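Local coordinates for protein PaiA Acetyltransferase (Thermoplasma acidophilum, PDB 3K9U) that transfers the acetyl group of acetyl-CoA to polyamines such as spermidine, and so protects the cell against polyamine toxicity, at residues Ile103-Leu108 with Tyr139-Lys144. Residues are numbered along the deposited sequence; the frame is centred on the assembly and turned at random.
Sequences IGKTLL and YKNGFK. With ACO (acetyl coenzyme *a), chain G.
L108 and F143, with CB of N141, form the buried, tightly packed part of this contact, in which the start of helix 103-118 meets the loop after helix 132-139. CD2 of L108 lies 3.7 Å from CB of N141 and also approaches the edge of the F143 ring near its plane, 4.2 Å from CE1. That ring in turn packs edge-to-face with Y138, the probable proton donor.

The side formed by K105 and N141 is polar and partly open to solvent, held by one short hydrogen bond. The lysine chain runs extended, with CG anti to the backbone N (chi1 -168°), and bends only at chi4, which brings NZ within 2.6 Å of OD1 of N141. The ammonium donates from 34° outside the carbonyl plane, at a C=O...N angle of 134°. ND2 bonds to the carbonyl of F137, so the amide has an anchor at each end. An alanine in place of K105 would probably leave OD1 without its lysine donor and the amide freer to turn about its remaining ND2 bond.

Acetyl-CoA joins the same two segments. The backbone N of G104, in the first helical turn, donates to O5A of the pyrophosphate (2.8 Å), as in GNAT enzymes, while NZ of K140 grips the ribose and 3'-phosphate through O2B (2.6 Å), O3B and O9A. The K105 ammonium, though bonded to N141, would probably add a favourable field near the pyrophosphate.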
ATOM      1  N   ILE A 103       8.682  -7.843   1.101  1.00 21.30           N
ATOM      2  CA  ILE A 103       9.721  -7.679   0.064  1.00 20.16           C
ATOM      3  C   ILE A 103      10.843  -6.806   0.617  1.00 19.84           C
ATOM      4  O   ILE A 103      12.014  -7.015   0.342  1.00 21.31           O
ATOM      5  CB  ILE A 103       9.150  -7.075  -1.229  1.00 20.46           C
ATOM      6  CG1 ILE A 103       8.033  -7.995  -1.793  1.00 21.63           C
ATOM      7  CG2 ILE A 103      10.271  -6.863  -2.249  1.00 17.54           C
ATOM      8  CD1 ILE A 103       7.114  -7.367  -2.856  1.00 18.30           C
ATOM      9  N   GLY A 104      10.495  -5.831   1.423  1.00 19.75           N
ATOM     10  CA  GLY A 104      11.515  -4.977   2.059  1.00 18.92           C
ATOM     11  C   GLY A 104      12.333  -5.760   3.060  1.00 18.43           C
ATOM     12  O   GLY A 104      13.550  -5.629   3.127  1.00 18.76           O
ATOM     13  N   LYS A 105      11.653  -6.566   3.860  1.00 18.26           N
ATOM     14  CA  LYS A 105      12.319  -7.447   4.778  1.00 18.60           C
ATOM     15  C   LYS A 105      13.260  -8.367   4.019  1.00 19.06           C
ATOM     16  O   LYS A 105      14.351  -8.656   4.499  1.00 19.58           O
ATOM     17  CB  LYS A 105      11.298  -8.273   5.539  1.00 19.23           C
ATOM     18  CG  LYS A 105      11.834  -9.043   6.761  1.00 20.28           C
ATOM     19  CD  LYS A 105      10.622  -9.660   7.516  1.00 24.92           C
ATOM     20  CE  LYS A 105      10.940 -10.148   8.927  1.00 26.71           C
ATOM     21  NZ  LYS A 105      11.239  -9.011   9.808  1.00 28.44           N
ATOM     22  N   THR A 106      12.843  -8.819   2.839  1.00 18.62           N
ATOM     23  CA  THR A 106      13.658  -9.719   2.045  1.00 18.61           C
ATOM     24  C   THR A 106      14.913  -9.039   1.545  1.00 18.14           C
ATOM     25  O   THR A 106      15.985  -9.610   1.616  1.00 17.63           O
ATOM     26  CB  THR A 106      12.877 -10.274   0.871  1.00 18.72           C
ATOM     27  OG1 THR A 106      11.703 -10.900   1.378  1.00 21.53           O
ATOM     28  CG2 THR A 106      13.705 -11.311   0.081  1.00 17.32           C
ATOM     29  N   LEU A 107      14.779  -7.800   1.081  1.00 18.43           N
ATOM     30  CA  LEU A 107      15.937  -7.013   0.682  1.00 18.94           C
ATOM     31  C   LEU A 107      16.892  -6.840   1.865  1.00 18.62           C
ATOM     32  O   LEU A 107      18.081  -7.122   1.745  1.00 19.82           O
ATOM     33  CB  LEU A 107      15.517  -5.639   0.116  1.00 18.82           C
ATOM     34  CG  LEU A 107      15.099  -5.653  -1.349  1.00 18.12           C
ATOM     35  CD1 LEU A 107      14.323  -4.384  -1.736  1.00 13.91           C
ATOM     36  CD2 LEU A 107      16.291  -5.830  -2.237  1.00 15.29           C
ATOM     37  N   LEU A 108      16.367  -6.427   3.019  1.00 18.94           N
ATOM     38  CA  LEU A 108      17.187  -6.318   4.235  1.00 19.60           C
ATOM     39  C   LEU A 108      17.868  -7.622   4.616  1.00 19.29           C
ATOM     40  O   LEU A 108      19.057  -7.633   4.988  1.00 20.83           O
ATOM     41  CB  LEU A 108      16.349  -5.856   5.413  1.00 20.58           C
ATOM     42  CG  LEU A 108      17.096  -5.534   6.713  1.00 22.82           C
ATOM     43  CD1 LEU A 108      18.153  -4.400   6.522  1.00 23.59           C
ATOM     44  CD2 LEU A 108      16.080  -5.155   7.794  1.00 22.85           C
ATOM     45  N   TYR A 139      12.159  -0.427  13.223  1.00 19.36           N
ATOM     46  CA  TYR A 139      12.073  -0.856  14.617  1.00 19.58           C
ATOM     47  C   TYR A 139      11.547  -2.274  14.716  1.00 19.45           C
ATOM     48  O   TYR A 139      11.880  -2.968  15.664  1.00 19.37           O
ATOM     49  CB  TYR A 139      11.397   0.154  15.588  1.00 19.81           C
ATOM     50  CG  TYR A 139       9.853   0.343  15.642  1.00 21.42           C
ATOM     51  CD1 TYR A 139       9.279   1.608  15.382  1.00 19.72           C
ATOM     52  CD2 TYR A 139       8.987  -0.681  16.061  1.00 20.21           C
ATOM     53  CE1 TYR A 139       7.869   1.829  15.467  1.00 16.30           C
ATOM     54  CE2 TYR A 139       7.570  -0.456  16.157  1.00 19.79           C
ATOM     55  CZ  TYR A 139       7.032   0.798  15.832  1.00 18.07           C
ATOM     56  OH  TYR A 139       5.663   1.047  15.923  1.00 19.94           O
ATOM     57  N   LYS A 140      10.772  -2.711  13.720  1.00 18.94           N
ATOM     58  CA  LYS A 140      10.276  -4.085  13.684  1.00 18.76           C
ATOM     59  C   LYS A 140      11.324  -5.056  13.121  1.00 18.51           C
ATOM     60  O   LYS A 140      11.122  -6.248  13.141  1.00 18.56           O
ATOM     61  CB  LYS A 140       8.988  -4.158  12.871  1.00 19.08           C
ATOM     62  CG  LYS A 140       7.759  -3.624  13.640  1.00 21.58           C
ATOM     63  CD  LYS A 140       6.682  -3.127  12.680  1.00 18.89           C
ATOM     64  CE  LYS A 140       5.649  -2.242  13.430  1.00 21.93           C
ATOM     65  NZ  LYS A 140       4.500  -1.779  12.537  1.00 17.23           N
ATOM     66  N   ASN A 141      12.433  -4.541  12.611  1.00 18.39           N
ATOM     67  CA  ASN A 141      13.526  -5.369  12.152  1.00 18.90           C
ATOM     68  C   ASN A 141      14.801  -5.168  12.967  1.00 20.13           C
ATOM     69  O   ASN A 141      15.914  -5.329  12.451  1.00 21.06           O
ATOM     70  CB  ASN A 141      13.747  -5.119  10.667  1.00 18.52           C
ATOM     71  CG  ASN A 141      12.716  -5.808   9.835  1.00 20.39           C
ATOM     72  OD1 ASN A 141      12.819  -7.001   9.598  1.00 25.19           O
ATOM     73  ND2 ASN A 141      11.661  -5.093   9.467  1.00 20.86           N
ATOM     74  N   GLY A 142      14.630  -4.830  14.247  1.00 21.00           N
ATOM     75  CA  GLY A 142      15.731  -4.810  15.215  1.00 21.18           C
ATOM     76  C   GLY A 142      16.533  -3.507  15.312  1.00 21.72           C
ATOM     77  O   GLY A 142      17.492  -3.450  16.071  1.00 23.00           O
ATOM     78  N   PHE A 143      16.171  -2.465  14.564  1.00 21.24           N
ATOM     79  CA  PHE A 143      16.879  -1.185  14.668  1.00 20.87           C
ATOM     80  C   PHE A 143      16.349  -0.392  15.861  1.00 20.33           C
ATOM     81  O   PHE A 143      15.130  -0.398  16.132  1.00 19.60           O
ATOM     82  CB  PHE A 143      16.758  -0.351  13.387  1.00 20.97           C
ATOM     83  CG  PHE A 143      17.612  -0.857  12.249  1.00 23.65           C
ATOM     84  CD1 PHE A 143      17.152  -1.883  11.418  1.00 24.16           C
ATOM     85  CD2 PHE A 143      18.875  -0.301  11.991  1.00 23.57           C
ATOM     86  CE1 PHE A 143      17.936  -2.358  10.360  1.00 23.20           C
ATOM     87  CE2 PHE A 143      19.651  -0.764  10.922  1.00 23.86           C
ATOM     88  CZ  PHE A 143      19.184  -1.804  10.123  1.00 22.83           C
ATOM     89  N   LYS A 144      17.278   0.292  16.533  1.00 19.16           N
ATOM     90  CA  LYS A 144      17.012   1.150  17.698  1.00 19.93           C
ATOM     91  C   LYS A 144      17.447   2.574  17.412  1.00 19.14           C
ATOM     92  O   LYS A 144      18.435   2.771  16.695  1.00 17.56           O
ATOM     93  CB  LYS A 144      17.796   0.669  18.876  1.00 19.70           C
ATOM     94  CG  LYS A 144      17.675  -0.797  19.132  1.00 24.11           C
ATOM     95  CD  LYS A 144      16.284  -1.156  19.597  1.00 29.32           C
ATOM     96  CE  LYS A 144      16.292  -2.565  20.189  1.00 34.46           C
ATOM     97  NZ  LYS A 144      17.428  -2.726  21.174  1.00 36.77           N
TER
HETATM   98  N1A ACO G 164       1.512   1.444   5.121  1.00 21.12           N
HETATM   99  C2A ACO G 164       1.887   1.600   6.414  1.00 22.95           C
HETATM  100  N3A ACO G 164       2.905   0.909   6.958  1.00 24.34           N
HETATM  101  C4A ACO G 164       3.639   0.047   6.232  1.00 20.55           C
HETATM  102  C5A ACO G 164       3.264  -0.139   4.832  1.00 21.31           C
HETATM  103  C6A ACO G 164       2.137   0.636   4.288  1.00 19.48           C
HETATM  104  N6A ACO G 164       1.730   0.508   3.001  1.00 21.44           N
HETATM  105  N7A ACO G 164       4.104  -1.026   4.331  1.00 20.76           N
HETATM  106  C8A ACO G 164       4.936  -1.392   5.319  1.00 20.79           C
HETATM  107  N9A ACO G 164       4.685  -0.738   6.462  1.00 21.06           N
HETATM  108  C1B ACO G 164       5.437  -0.963   7.740  1.00 21.34           C
HETATM  109  C2B ACO G 164       4.561  -1.341   8.936  1.00 20.85           C
HETATM  110  O2B ACO G 164       5.188  -0.973  10.193  1.00 25.06           O
HETATM  111  C3B ACO G 164       4.456  -2.836   8.856  1.00 23.55           C
HETATM  112  O3B ACO G 164       4.164  -3.418  10.141  1.00 24.00           O
HETATM  113  P3B ACO G 164       2.594  -3.723  10.473  1.00 22.96           P
HETATM  114  O7A ACO G 164       2.349  -4.962   9.710  1.00 20.13           O
HETATM  115  O8A ACO G 164       1.852  -2.498   9.955  1.00 21.93           O
HETATM  116  O9A ACO G 164       2.661  -3.843  11.987  1.00 24.33           O
HETATM  117  C4B ACO G 164       5.772  -3.255   8.228  1.00 22.74           C
HETATM  118  O4B ACO G 164       6.313  -2.085   7.600  1.00 22.63           O
HETATM  119  C5B ACO G 164       5.631  -4.356   7.199  1.00 22.39           C
HETATM  120  O5B ACO G 164       6.882  -5.017   6.958  1.00 22.16           O
HETATM  121  P1A ACO G 164       7.335  -5.424   5.466  1.00 20.66           P
HETATM  122  O1A ACO G 164       6.166  -6.037   4.709  1.00 21.49           O
HETATM  123  O2A ACO G 164       8.630  -6.191   5.528  1.00 21.12           O
HETATM  124  O3A ACO G 164       7.625  -3.935   4.884  1.00 20.63           O
HETATM  125  P2A ACO G 164       7.841  -3.625   3.304  1.00 19.50           P
HETATM  126  O4A ACO G 164       6.714  -2.703   2.902  1.00 17.13           O
HETATM  127  O5A ACO G 164       8.125  -4.908   2.532  1.00 18.44           O
HETATM  128  O6A ACO G 164       9.191  -2.787   3.312  1.00 18.27           O
HETATM  129  CBP ACO G 164       9.662  -0.448   3.358  1.00 19.04           C
HETATM  130  CCP ACO G 164       9.381  -1.685   4.193  1.00 18.22           C
HETATM  131  CDP ACO G 164       9.948   0.726   4.274  1.00 16.68           C
HETATM  132  CEP ACO G 164      10.915  -0.744   2.538  1.00 18.57           C
HETATM  133  CAP ACO G 164       8.478  -0.145   2.411  1.00 19.13           C
HETATM  134  OAP ACO G 164       7.243  -0.015   3.126  1.00 24.45           O
HETATM  135  C9P ACO G 164       8.678   1.087   1.573  1.00 19.27           C
HETATM  136  O9P ACO G 164       9.346   1.020   0.558  1.00 19.14           O
HETATM  137  N8P ACO G 164       8.127   2.192   2.015  1.00 21.63           N
HETATM  138  C7P ACO G 164       8.279   3.485   1.386  1.00 24.60           C
HETATM  139  C6P ACO G 164       9.710   3.991   1.294  1.00 25.14           C
HETATM  140  C5P ACO G 164      10.430   4.120   2.620  1.00 28.25           C
HETATM  141  O5P ACO G 164       9.897   4.594   3.613  1.00 30.80           O
HETATM  142  N4P ACO G 164      11.707   3.732   2.628  1.00 30.37           N
HETATM  143  C3P ACO G 164      12.567   3.915   3.796  1.00 30.14           C
HETATM  144  C2P ACO G 164      13.298   5.246   3.695  1.00 31.95           C
HETATM  145  S1P ACO G 164      14.561   5.416   4.920  1.00 33.48           S
HETATM  146  C   ACO G 164      15.970   4.911   4.131  0.70 34.14           C
HETATM  147  O   ACO G 164      15.912   4.662   2.933  0.70 33.49           O
HETATM  148  CH3 ACO G 164      17.287   4.802   4.877  0.70 33.84           C